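PDB 7BOB: endo-beta-mannanase from Opitutaceae bacterium TAV5, which hydrolyses beta-1,4-mannosidic linkages as a family 5 glycoside hydrolase, probably releasing mannose from the chain ends of mannan-derived saccharides. Local coordinates for residues 116-120 with 121-125; 67-70 with 71-74; 555-558 with 559-562; 474-477 with 478-481; 9-12 with 13-17. All blocks are in the same frame, centred on the assembly; numbering follows the deposited sequence.

In the fold
From the N terminus, contact 5 closes the hairpin of residues 9-17, just before strand 20-23, the first strand of the eight-stranded (beta/alpha) barrel. Contact 2 closes the turn between helices 63-66 and 75-89, and contact 1 the loop that leads into helix 124-141; their centres are about 17 Å apart on one flank of the barrel. Contacts 4 and 3 belong to the second domain, following neighbouring parallel strands 469-473 and 549-554. These two touch, A474 and W480 packing on residues 555-557, and they lie far from contact 2, about 56 and 55 Å between centres. All five are local and run in series; none nests or crosses.

Contact 1 of 5, residues 116-120 with 121-125; sequences DTQNL and FSDPV
N119 and D123 approach to 5.2 Å between CA atoms as the chain turns back on itself, and D123 N donates to N119 O at 3.0 Å. The side chain of N119 folds back over the same turn. With its CG anti to the backbone N (chi1 180°), N119 OD1 takes F121 N at 2.8 Å and S122 N at 3.0 Å, the two donors arriving from opposite faces of the amide plane. Asparagine suits the place because its short side chain mimics a backbone carbonyl: the side-chain bond to F121 and the main-chain bond to D123 together make an Asx motif. The other end of the amide, ND2, donates to D162 O.

The turn delivers D123 to the N-cap of helix 124-141, where its OD2 accepts from M126 N. The same D123 oxygen is gripped by Q118 NE2 at 2.9 Å, almost straight (170°); D123 OD2 lies in the glutamine's amide plane, but the N-H meets that oxygen from above the carboxylate plane, the two planes being 84° apart. On the buried side L120 CD2 rests 3.8 Å from F121 CE1, and the F121 ring meets W174 of helix 168-183 edge-to-face.

Contact 2 of 5, residues 67-70 with 71-74; sequences EPRP and GEYD
A chi1 of -160° and an extended chain beyond CG carry the carboxylate of E67 across the turn to G71. There E67 OE2 accepts G71 N at 2.7 Å in a nearly straight bond, on its anti side. The same oxygen forms a salt bridge with R129 of helix 124-141, while OE1 accepts from W63 NE1, so this buried carboxylate has partners on both oxygens. The E67 side chain also runs alongside Y73, whose CE1 lies 3.6 Å from E67 OE1. An alanine here is likely to leave G71 N and the guanidinium of R129 without this acceptor, W63 NE1 without OE1, and the flank of Y73 at CE1 without its neighbour.

On the exposed side R69 and E72 pair. R69 bends at its third torsion, and both NE (3.1 Å, weak) and NH2 (3.0 Å) point at E72 OE1. The oxygen lies in the guanidinium plane, yet the guanidinium sits above the carboxylate, the planes being 73° apart, so this is not a flat two-oxygen pairing. P68 CD meanwhile touches D74 CB at 4.1 Å.

The backbone closes with E72 N to R69 O at 3.0 Å: a type II beta turn, with proline at its second position and, at its third, G71, whose positive phi (77°) suits glycine. Beyond it D74 N-caps helix 75-89 of the barrel.

Contact 3 of 5, residues 555-558 with 559-562; sequences LADV and EASF
D557 leads into helix 558-564, which V558 begins, and the first i to i+4 bonds run from S561 N to D557 O (2.8 Å) and from F562 N to V558 O (2.9 Å). D557 is the N-cap. A chi1 near -167° turns its carboxylate away from its own N-H and over the first helical turn, where D557 OD1 accepts A560 N at 3.2 Å; the amide meets it from above the carboxylate plane. The small methyl of A560 lets the carboxylate lie close, with A560 CB 3.3 Å from D557 CG. S561 adds a second grip on the turn: its OG donates to D557 O at 2.6 Å, so that carbonyl takes two donors, and the hydroxyl also pairs with C514 N.

D557 and E559 bring two carboxylates near each other, but a water donates to both D557 OD1 and E559 OE1, 2.7 Å from each. The outer oxygens have further partners: D557 OD2 pairs with R412, and E559 OE2 with Y580 and H473. The arginine and the helix N terminus would probably help keep D557 ionised.

On the apolar side V558 runs alongside F562, its CG1 over the ring face 4.0 Å from the centroid in a CH-pi contact. F562 in turn stacks on W576. The whole is an aspartate N-cap with an i, i+4 apolar pair, in the short loop from strand 549-554 to helix 558-564.

Contact 4 of 5, residues 474-477 with 478-481; sequences APDP and VNWA
D476 and N479 are joined first through the backbone: N479 N donates to D476 O at 3.0 Å, and one residue on W480 N donates to P477 O at 3.1 Å, two overlapping i to i+3 bonds of a short 3-10 turn. A first-turn position needs no N-H donor, so proline costs no bond at P477, and its ring holds phi near the helical value.

The polar side-chain bonds centre on D476, whose chi1 of 174° carries the carboxylate forward along the chain, beside V478 and N479. D476 OD1 accepts V478 N at 3.0 Å, far above the carboxylate plane, and D476 OD2 accepts N479 ND2 at 3.0 Å, with the amide and carboxylate planes 76° apart. R517 forms a salt bridge with OD1. With an alanine in place of D476, V478 N would probably lose this side-chain acceptor and R517 this charge partner, and the amide of N479 would be less firmly held.

The apolar contact is between P475 and W480, which lie side by side: P475 CG touches the indole at CZ3, 4.0 Å away. The indole also packs on V488 of helix 482-488 and on L555, of the loop after strand 549-554.

D476 thus closes an Asx turn on the loop after strand 469-473. This turn faces a second subunit, whose N333 N donates to N479 OD1, making the site part of the trimer interface.

Contact 5 of 5, residues 9-12 with 13-17; sequences FRDA and AGARF
F9 lays its CB over one face of the F17 ring, 4.2 Å from the centroid, a CH-pi contact. F17 can meet it because its CG sits between the backbone N and the carbonyl carbon (chi1 81°), turning the ring back across the hairpin, where its edge comes near D11 N. The rings themselves are oblique, their planes 51° apart. A water links the same two residues, accepting from F9 N and donating to F17 O. Beyond the hairpin F9 packs on P19, L190 and V236, and F17 on R94, residues at or just before the starts of barrel strands.

The backbones pair as F17 N to F9 O (3.1 Å) and D11 N to A15 O (3.0 Å). Beyond the D11-A15 bond the chain reverses in a type I turn from D11 to G14, closed by G14 N to D11 O at 2.7 Å. G14, the turn's last residue, has positive phi (81°), which suits glycine, and the D11-A15 pair makes this a type I turn with a G1 bulge. D11 OD1 adds a weak bond to A15 N across the inside of the turn.

R10 curls its chain to bring NH1 within 2.7 Å of G14 O, while its NH2 pairs with D4. R16 uses its own NH2 on the same D4 oxygen, and its guanidinium makes a cation-pi contact with Y8. The closeness of the two arginines is therefore probably balanced by the shared carboxylate: charge pairing probably steadies the arginine side, while the F9 side chain packs against the N-terminal end of the barrel.

Contact 1 of 5, residues 116-120 with 121-125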
loop_
_atom_site.group_PDB
_atom_site.type_symbol
_atom_site.label_atom_id
_atom_site.label_comp_id
_atom_site.label_asym_id
_atom_site.label_seq_id
_atom_site.Cartn_x
_atom_site.Cartn_y
_atom_site.Cartn_z
ATOM N N ASP A 116 -9.247 -22.623 -1.582
ATOM C CA ASP A 116 -9.021 -21.215 -1.284
ATOM C C ASP A 116 -9.341 -20.328 -2.475
ATOM O O ASP A 116 -9.580 -19.135 -2.287
ATOM C CB ASP A 116 -7.585 -20.991 -0.818
ATOM C CG ASP A 116 -7.183 -21.945 0.290
ATOM O OD1 ASP A 116 -8.040 -22.257 1.164
ATOM O OD2 ASP A 116 -6.018 -22.405 0.270
ATOM N N THR A 117 -9.387 -20.885 -3.691
ATOM C CA THR A 117 -9.817 -20.099 -4.844
ATOM C C THR A 117 -11.317 -19.829 -4.849
ATOM O O THR A 117 -11.777 -19.000 -5.637
ATOM C CB THR A 117 -9.434 -20.795 -6.161
ATOM O OG1 THR A 117 -10.358 -21.858 -6.430
ATOM C CG2 THR A 117 -8.015 -21.360 -6.102
ATOM N N GLN A 118 -12.095 -20.504 -4.003
ATOM C CA GLN A 118 -13.545 -20.374 -4.011
ATOM C C GLN A 118 -13.956 -19.433 -2.892
ATOM O O GLN A 118 -13.925 -19.803 -1.711
ATOM C CB GLN A 118 -14.218 -21.723 -3.841
ATOM C CG GLN A 118 -14.113 -22.653 -5.040
ATOM C CD GLN A 118 -14.681 -23.976 -4.661
ATOM O OE1 GLN A 118 -13.958 -24.842 -4.175
ATOM N NE2 GLN A 118 -16.005 -24.106 -4.769
ATOM N N ASN A 119 -14.350 -18.229 -3.282
ATOM C CA ASN A 119 -14.774 -17.191 -2.368
ATOM C C ASN A 119 -16.132 -17.539 -1.779
ATOM O O ASN A 119 -17.091 -17.757 -2.525
ATOM C CB ASN A 119 -14.841 -15.863 -3.115
ATOM C CG ASN A 119 -15.290 -14.713 -2.218
ATOM O OD1 ASN A 119 -16.477 -14.565 -1.932
ATOM N ND2 ASN A 119 -14.334 -13.897 -1.774
ATOM N N LEU A 120 -16.215 -17.554 -0.441
ATOM C CA LEU A 120 -17.435 -17.991 0.238
ATOM C C LEU A 120 -18.670 -17.269 -0.290
ATOM O O LEU A 120 -19.746 -17.866 -0.405
ATOM C CB LEU A 120 -17.313 -17.779 1.757
ATOM C CG LEU A 120 -18.571 -18.152 2.570
ATOM C CD1 LEU A 120 -18.639 -19.651 2.811
ATOM C CD2 LEU A 120 -18.704 -17.383 3.904
ATOM N N PHE A 121 -18.533 -15.992 -0.642
ATOM C CA PHE A 121 -19.694 -15.171 -0.962
ATOM C C PHE A 121 -20.058 -15.163 -2.443
ATOM O O PHE A 121 -21.236 -14.991 -2.783
ATOM C CB PHE A 121 -19.449 -13.722 -0.514
ATOM C CG PHE A 121 -19.161 -13.574 0.958
ATOM C CD1 PHE A 121 -20.082 -14.006 1.909
ATOM C CD2 PHE A 121 -17.974 -12.989 1.390
ATOM C CE1 PHE A 121 -19.826 -13.857 3.273
ATOM C CE2 PHE A 121 -17.710 -12.825 2.748
ATOM C CZ PHE A 121 -18.641 -13.263 3.696
ATOM N N SER A 122 -19.081 -15.303 -3.336
ATOM C CA SER A 122 -19.304 -15.074 -4.756
ATOM C C SER A 122 -19.220 -16.323 -5.608
ATOM O O SER A 122 -19.792 -16.342 -6.704
ATOM C CB SER A 122 -18.270 -14.083 -5.291
ATOM O OG SER A 122 -16.991 -14.601 -4.994
ATOM N N ASP A 123 -18.473 -17.328 -5.172
ATOM C CA ASP A 123 -18.320 -18.530 -5.975
ATOM C C ASP A 123 -19.679 -19.193 -6.204
ATOM O O ASP A 123 -20.420 -19.425 -5.236
ATOM C CB ASP A 123 -17.379 -19.531 -5.315
ATOM C CG ASP A 123 -17.255 -20.786 -6.133
ATOM O OD1 ASP A 123 -16.877 -20.646 -7.311
ATOM O OD2 ASP A 123 -17.573 -21.889 -5.638
ATOM N N PRO A 124 -20.046 -19.501 -7.456
ATOM C CA PRO A 124 -21.382 -20.089 -7.700
ATOM C C PRO A 124 -21.628 -21.374 -6.925
ATOM O O PRO A 124 -22.704 -21.547 -6.327
ATOM C CB PRO A 124 -21.380 -20.309 -9.220
ATOM C CG PRO A 124 -20.454 -19.206 -9.738
ATOM C CD PRO A 124 -19.349 -19.150 -8.714
ATOM N N VAL A 125 -20.649 -22.282 -6.911
ATOM C CA VAL A 125 -20.813 -23.560 -6.221
ATOM C C VAL A 125 -20.994 -23.336 -4.722
ATOM O O VAL A 125 -21.861 -23.951 -4.081
ATOM C CB VAL A 125 -19.612 -24.476 -6.522
ATOM C CG1 VAL A 125 -19.640 -25.716 -5.639
ATOM C CG2 VAL A 125 -19.590 -24.865 -8.004
#

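Contact 2 of 5, residues 67-70 with 71-74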
loop_
_atom_site.group_PDB
_atom_site.type_symbol
_atom_site.label_atom_id
_atom_site.label_comp_id
_atom_site.label_asym_id
_atom_site.label_seq_id
_atom_site.Cartn_x
_atom_site.Cartn_y
_atom_site.Cartn_z
ATOM N N GLU A 67 -20.616 -31.339 6.964
ATOM C CA GLU A 67 -20.655 -31.680 5.542
ATOM C C GLU A 67 -19.251 -32.016 5.061
ATOM O O GLU A 67 -18.640 -31.250 4.307
ATOM C CB GLU A 67 -21.255 -30.545 4.712
ATOM C CG GLU A 67 -21.759 -31.020 3.363
ATOM C CD GLU A 67 -22.316 -29.907 2.518
ATOM O OE1 GLU A 67 -22.612 -28.827 3.064
ATOM O OE2 GLU A 67 -22.450 -30.111 1.296
ATOM N N PRO A 68 -18.705 -33.159 5.490
ATOM C CA PRO A 68 -17.329 -33.508 5.104
ATOM C C PRO A 68 -17.152 -33.752 3.616
ATOM O O PRO A 68 -16.021 -33.647 3.123
ATOM C CB PRO A 68 -17.047 -34.782 5.911
ATOM C CG PRO A 68 -18.404 -35.326 6.237
ATOM C CD PRO A 68 -19.280 -34.135 6.428
ATOM N N ARG A 69 -18.213 -34.080 2.890
ATOM C CA ARG A 69 -18.163 -34.223 1.444
ATOM C C ARG A 69 -19.370 -33.496 0.871
ATOM O O ARG A 69 -20.374 -33.330 1.567
ATOM C CB ARG A 69 -18.158 -35.711 1.014
ATOM C CG ARG A 69 -16.847 -36.445 1.350
ATOM C CD ARG A 69 -16.999 -37.987 1.376
ATOM N NE ARG A 69 -18.249 -38.409 2.016
ATOM C CZ ARG A 69 -18.430 -38.510 3.338
ATOM N NH1 ARG A 69 -17.428 -38.228 4.173
ATOM N NH2 ARG A 69 -19.610 -38.889 3.834
ATOM N N PRO A 70 -19.295 -33.020 -0.370
ATOM C CA PRO A 70 -20.371 -32.141 -0.871
ATOM C C PRO A 70 -21.704 -32.872 -0.897
ATOM O O PRO A 70 -21.844 -33.919 -1.527
ATOM C CB PRO A 70 -19.899 -31.755 -2.282
ATOM C CG PRO A 70 -18.442 -32.133 -2.332
ATOM C CD PRO A 70 -18.235 -33.248 -1.371
ATOM N N GLY A 71 -22.686 -32.313 -0.196
ATOM C CA GLY A 71 -24.021 -32.885 -0.143
ATOM C C GLY A 71 -24.190 -34.093 0.756
ATOM O O GLY A 71 -25.310 -34.600 0.883
ATOM N N GLU A 72 -23.122 -34.578 1.376
ATOM C CA GLU A 72 -23.183 -35.707 2.298
ATOM C C GLU A 72 -23.048 -35.168 3.715
ATOM O O GLU A 72 -21.957 -34.760 4.125
ATOM C CB GLU A 72 -22.070 -36.704 2.000
ATOM C CG GLU A 72 -22.052 -37.204 0.577
ATOM C CD GLU A 72 -21.097 -38.358 0.411
ATOM O OE1 GLU A 72 -21.108 -39.250 1.289
ATOM O OE2 GLU A 72 -20.329 -38.361 -0.574
ATOM N N TYR A 73 -24.142 -35.162 4.458
ATOM C CA TYR A 73 -24.137 -34.621 5.806
ATOM C C TYR A 73 -23.892 -35.733 6.816
ATOM O O TYR A 73 -24.495 -36.806 6.731
ATOM C CB TYR A 73 -25.460 -33.904 6.092
ATOM C CG TYR A 73 -25.786 -32.846 5.060
ATOM C CD1 TYR A 73 -25.199 -31.587 5.117
ATOM C CD2 TYR A 73 -26.663 -33.108 4.019
ATOM C CE1 TYR A 73 -25.486 -30.617 4.161
ATOM C CE2 TYR A 73 -26.954 -32.152 3.060
ATOM C CZ TYR A 73 -26.366 -30.910 3.138
ATOM O OH TYR A 73 -26.656 -29.954 2.192
ATOM N N ASP A 74 -22.998 -35.475 7.775
ATOM C CA ASP A 74 -22.597 -36.509 8.728
ATOM C C ASP A 74 -23.726 -36.783 9.715
ATOM O O ASP A 74 -24.109 -35.909 10.508
ATOM C CB ASP A 74 -21.319 -36.099 9.460
ATOM C CG ASP A 74 -20.698 -37.241 10.253
ATOM O OD1 ASP A 74 -21.418 -37.849 11.059
ATOM O OD2 ASP A 74 -19.490 -37.529 10.100
#

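Contact 3 of 5, residues 555-558 with 559-562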
loop_
_atom_site.group_PDB
_atom_site.type_symbol
_atom_site.label_atom_id
_atom_site.label_comp_id
_atom_site.label_asym_id
_atom_site.label_seq_id
_atom_site.Cartn_x
_atom_site.Cartn_y
_atom_site.Cartn_z
ATOM N N LEU A 555 -12.696 25.836 11.166
ATOM C CA LEU A 555 -11.957 25.639 9.922
ATOM C C LEU A 555 -10.682 24.836 10.158
ATOM O O LEU A 555 -9.596 25.225 9.747
ATOM C CB LEU A 555 -11.648 26.986 9.276
ATOM C CG LEU A 555 -12.888 27.875 9.095
ATOM C CD1 LEU A 555 -12.547 29.236 8.485
ATOM C CD2 LEU A 555 -13.927 27.148 8.248
ATOM N N ALA A 556 -10.806 23.712 10.857
ATOM C CA ALA A 556 -9.684 22.802 11.046
ATOM C C ALA A 556 -10.255 21.423 11.317
ATOM O O ALA A 556 -11.407 21.282 11.742
ATOM C CB ALA A 556 -8.758 23.237 12.183
ATOM N N ASP A 557 -9.445 20.398 11.044
ATOM C CA ASP A 557 -9.854 19.023 11.326
ATOM C C ASP A 557 -9.519 18.719 12.781
ATOM O O ASP A 557 -8.462 18.162 13.100
ATOM C CB ASP A 557 -9.180 18.053 10.364
ATOM C CG ASP A 557 -9.801 16.679 10.403
ATOM O OD1 ASP A 557 -10.470 16.350 11.421
ATOM O OD2 ASP A 557 -9.601 15.923 9.434
ATOM N N VAL A 558 -10.464 19.056 13.667
ATOM C CA VAL A 558 -10.243 18.983 15.115
ATOM C C VAL A 558 -9.850 17.570 15.533
ATOM O O VAL A 558 -8.788 17.339 16.132
ATOM C CB VAL A 558 -11.502 19.464 15.863
ATOM C CG1 VAL A 558 -11.344 19.338 17.381
ATOM C CG2 VAL A 558 -11.828 20.898 15.464
ATOM N N GLU A 559 -10.700 16.596 15.214
ATOM C CA GLU A 559 -10.460 15.248 15.697
ATOM C C GLU A 559 -9.163 14.679 15.145
ATOM O O GLU A 559 -8.417 14.013 15.875
ATOM C CB GLU A 559 -11.648 14.355 15.356
ATOM C CG GLU A 559 -12.871 14.666 16.220
ATOM C CD GLU A 559 -13.644 15.869 15.699
ATOM O OE1 GLU A 559 -13.336 16.355 14.589
ATOM O OE2 GLU A 559 -14.569 16.306 16.391
ATOM N N ALA A 560 -8.864 14.947 13.868
ATOM C CA ALA A 560 -7.610 14.470 13.302
ATOM C C ALA A 560 -6.426 15.118 14.009
ATOM O O ALA A 560 -5.471 14.430 14.396
ATOM C CB ALA A 560 -7.561 14.741 11.793
ATOM N N SER A 561 -6.470 16.449 14.182
ATOM C CA SER A 561 -5.405 17.142 14.906
ATOM C C SER A 561 -5.180 16.532 16.282
ATOM O O SER A 561 -4.044 16.228 16.658
ATOM C CB SER A 561 -5.706 18.642 15.033
ATOM O OG SER A 561 -6.152 19.231 13.821
ATOM N N PHE A 562 -6.251 16.358 17.044
ATOM C CA PHE A 562 -6.113 15.708 18.341
ATOM C C PHE A 562 -5.512 14.306 18.203
ATOM O O PHE A 562 -4.602 13.930 18.957
ATOM C CB PHE A 562 -7.469 15.642 19.024
ATOM C CG PHE A 562 -8.004 16.984 19.463
ATOM C CD1 PHE A 562 -7.206 18.127 19.412
ATOM C CD2 PHE A 562 -9.293 17.093 19.963
ATOM C CE1 PHE A 562 -7.698 19.323 19.818
ATOM C CE2 PHE A 562 -9.790 18.294 20.372
ATOM C CZ PHE A 562 -8.987 19.426 20.300
HETATM O O HOH W 1 -12.785 17.577 12.233
#

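Contact 4 of 5, residues 474-477 with 478-481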
loop_
_atom_site.group_PDB
_atom_site.type_symbol
_atom_site.label_atom_id
_atom_site.label_comp_id
_atom_site.label_asym_id
_atom_site.label_seq_id
_atom_site.Cartn_x
_atom_site.Cartn_y
_atom_site.Cartn_z
ATOM N N ALA A 474 -14.694 21.301 10.545
ATOM C CA ALA A 474 -14.042 21.231 9.242
ATOM C C ALA A 474 -15.041 21.000 8.116
ATOM O O ALA A 474 -15.072 19.906 7.541
ATOM C CB ALA A 474 -12.984 20.124 9.236
ATOM N N PRO A 475 -15.877 21.979 7.773
ATOM C CA PRO A 475 -16.743 21.811 6.600
ATOM C C PRO A 475 -15.911 21.524 5.361
ATOM O O PRO A 475 -14.744 21.904 5.263
ATOM C CB PRO A 475 -17.478 23.151 6.488
ATOM C CG PRO A 475 -16.896 24.038 7.565
ATOM C CD PRO A 475 -16.236 23.166 8.567
ATOM N N ASP A 476 -16.519 20.816 4.423
ATOM C CA ASP A 476 -15.765 20.156 3.367
ATOM C C ASP A 476 -15.642 21.067 2.153
ATOM O O ASP A 476 -16.660 21.394 1.529
ATOM C CB ASP A 476 -16.443 18.844 2.988
ATOM C CG ASP A 476 -15.796 18.155 1.798
ATOM O OD1 ASP A 476 -14.640 18.488 1.444
ATOM O OD2 ASP A 476 -16.459 17.249 1.235
ATOM N N PRO A 477 -14.430 21.468 1.763
ATOM C CA PRO A 477 -14.300 22.359 0.596
ATOM C C PRO A 477 -14.812 21.733 -0.687
ATOM O O PRO A 477 -15.301 22.454 -1.569
ATOM C CB PRO A 477 -12.793 22.638 0.526
ATOM C CG PRO A 477 -12.244 22.205 1.868
ATOM C CD PRO A 477 -13.130 21.099 2.344
ATOM N N VAL A 478 -14.732 20.405 -0.815
ATOM C CA VAL A 478 -15.239 19.747 -2.016
ATOM C C VAL A 478 -16.739 19.973 -2.162
ATOM O O VAL A 478 -17.267 19.996 -3.279
ATOM C CB VAL A 478 -14.857 18.250 -2.004
ATOM C CG1 VAL A 478 -15.659 17.449 -3.038
ATOM C CG2 VAL A 478 -13.361 18.110 -2.305
ATOM N N ASN A 479 -17.447 20.209 -1.060
ATOM C CA ASN A 479 -18.873 20.493 -1.144
ATOM C C ASN A 479 -19.205 21.912 -0.712
ATOM O O ASN A 479 -20.341 22.185 -0.302
ATOM C CB ASN A 479 -19.657 19.480 -0.322
ATOM C CG ASN A 479 -19.701 18.117 -0.998
ATOM O OD1 ASN A 479 -20.371 17.954 -2.016
ATOM N ND2 ASN A 479 -18.941 17.158 -0.471
ATOM N N TRP A 480 -18.244 22.822 -0.805
ATOM C CA TRP A 480 -18.439 24.196 -0.343
ATOM C C TRP A 480 -18.791 25.042 -1.560
ATOM O O TRP A 480 -17.913 25.554 -2.261
ATOM C CB TRP A 480 -17.195 24.699 0.380
ATOM C CG TRP A 480 -17.422 25.927 1.195
ATOM C CD1 TRP A 480 -18.217 26.991 0.874
ATOM C CD2 TRP A 480 -16.820 26.242 2.460
ATOM N NE1 TRP A 480 -18.161 27.942 1.870
ATOM C CE2 TRP A 480 -17.309 27.507 2.853
ATOM C CE3 TRP A 480 -15.926 25.571 3.302
ATOM C CZ2 TRP A 480 -16.941 28.110 4.057
ATOM C CZ3 TRP A 480 -15.540 26.180 4.483
ATOM C CH2 TRP A 480 -16.056 27.438 4.855
ATOM N N ALA A 481 -20.088 25.164 -1.827
ATOM C CA ALA A 481 -20.574 26.097 -2.837
ATOM C C ALA A 481 -21.640 26.996 -2.214
ATOM O O ALA A 481 -21.531 27.343 -1.034
ATOM C CB ALA A 481 -21.104 25.349 -4.058
#

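Contact 5 of 5, residues 9-12 with 13-17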
loop_
_atom_site.group_PDB
_atom_site.type_symbol
_atom_site.label_atom_id
_atom_site.label_comp_id
_atom_site.label_asym_id
_atom_site.label_seq_id
_atom_site.Cartn_x
_atom_site.Cartn_y
_atom_site.Cartn_z
ATOM N N PHE A 9 -36.103 -8.950 22.613
ATOM C CA PHE A 9 -36.583 -10.309 22.406
ATOM C C PHE A 9 -37.894 -10.567 23.154
ATOM O O PHE A 9 -38.082 -10.140 24.298
ATOM C CB PHE A 9 -35.534 -11.299 22.895
ATOM C CG PHE A 9 -34.390 -11.476 21.956
ATOM C CD1 PHE A 9 -33.281 -10.652 22.040
ATOM C CD2 PHE A 9 -34.427 -12.460 20.979
ATOM C CE1 PHE A 9 -32.228 -10.818 21.172
ATOM C CE2 PHE A 9 -33.387 -12.629 20.110
ATOM C CZ PHE A 9 -32.278 -11.809 20.204
ATOM N N ARG A 10 -38.787 -11.313 22.510
ATOM C CA ARG A 10 -39.997 -11.821 23.138
ATOM C C ARG A 10 -40.123 -13.314 22.867
ATOM O O ARG A 10 -39.844 -13.773 21.757
ATOM C CB ARG A 10 -41.227 -11.075 22.623
ATOM C CG ARG A 10 -41.652 -9.960 23.546
ATOM C CD ARG A 10 -43.012 -9.386 23.178
ATOM N NE ARG A 10 -43.064 -7.960 23.515
ATOM C CZ ARG A 10 -43.161 -7.473 24.753
ATOM N NH1 ARG A 10 -43.250 -8.291 25.803
ATOM N NH2 ARG A 10 -43.185 -6.163 24.941
ATOM N N ASP A 11 -40.541 -14.073 23.888
ATOM C CA ASP A 11 -40.729 -15.511 23.721
ATOM C C ASP A 11 -42.100 -15.804 23.122
ATOM O O ASP A 11 -42.935 -14.911 22.948
ATOM C CB ASP A 11 -40.551 -16.255 25.048
ATOM C CG ASP A 11 -41.506 -15.787 26.126
ATOM O OD1 ASP A 11 -42.541 -15.168 25.799
ATOM O OD2 ASP A 11 -41.211 -16.026 27.317
ATOM N N ALA A 12 -42.336 -17.091 22.827
ATOM C CA ALA A 12 -43.559 -17.480 22.130
ATOM C C ALA A 12 -44.808 -16.967 22.848
ATOM O O ALA A 12 -45.815 -16.653 22.198
ATOM C CB ALA A 12 -43.598 -19.004 21.957
ATOM N N ALA A 13 -44.747 -16.823 24.174
ATOM C CA ALA A 13 -45.869 -16.335 24.967
ATOM C C ALA A 13 -45.930 -14.812 25.061
ATOM O O ALA A 13 -46.788 -14.282 25.785
ATOM C CB ALA A 13 -45.812 -16.927 26.381
ATOM N N GLY A 14 -45.030 -14.096 24.375
ATOM C CA GLY A 14 -45.064 -12.647 24.350
ATOM C C GLY A 14 -44.463 -11.933 25.547
ATOM O O GLY A 14 -44.504 -10.692 25.585
ATOM N N ALA A 15 -43.923 -12.653 26.530
ATOM C CA ALA A 15 -43.144 -12.002 27.575
ATOM C C ALA A 15 -41.752 -11.645 27.056
ATOM O O ALA A 15 -41.174 -12.334 26.203
ATOM C CB ALA A 15 -43.012 -12.896 28.811
ATOM N N ARG A 16 -41.210 -10.563 27.589
ATOM C CA ARG A 16 -39.887 -10.111 27.200
ATOM C C ARG A 16 -38.829 -10.988 27.855
ATOM O O ARG A 16 -38.996 -11.430 28.993
ATOM C CB ARG A 16 -39.696 -8.645 27.617
ATOM C CG ARG A 16 -38.344 -8.065 27.211
ATOM C CD ARG A 16 -38.193 -6.631 27.639
ATOM N NE ARG A 16 -38.890 -5.738 26.717
ATOM C CZ ARG A 16 -38.979 -4.426 26.883
ATOM N NH1 ARG A 16 -38.401 -3.859 27.938
ATOM N NH2 ARG A 16 -39.632 -3.688 25.989
ATOM N N PHE A 17 -37.722 -11.240 27.148
ATOM C CA PHE A 17 -36.576 -11.786 27.861
ATOM C C PHE A 17 -35.265 -11.223 27.327
ATOM O O PHE A 17 -35.153 -10.802 26.177
ATOM C CB PHE A 17 -36.576 -13.323 27.870
ATOM C CG PHE A 17 -36.055 -13.950 26.635
ATOM C CD1 PHE A 17 -34.769 -14.470 26.609
ATOM C CD2 PHE A 17 -36.853 -14.050 25.500
ATOM C CE1 PHE A 17 -34.267 -15.067 25.469
ATOM C CE2 PHE A 17 -36.367 -14.655 24.333
ATOM C CZ PHE A 17 -35.074 -15.168 24.320
HETATM O O HOH W 2 -34.029 -8.567 24.711
#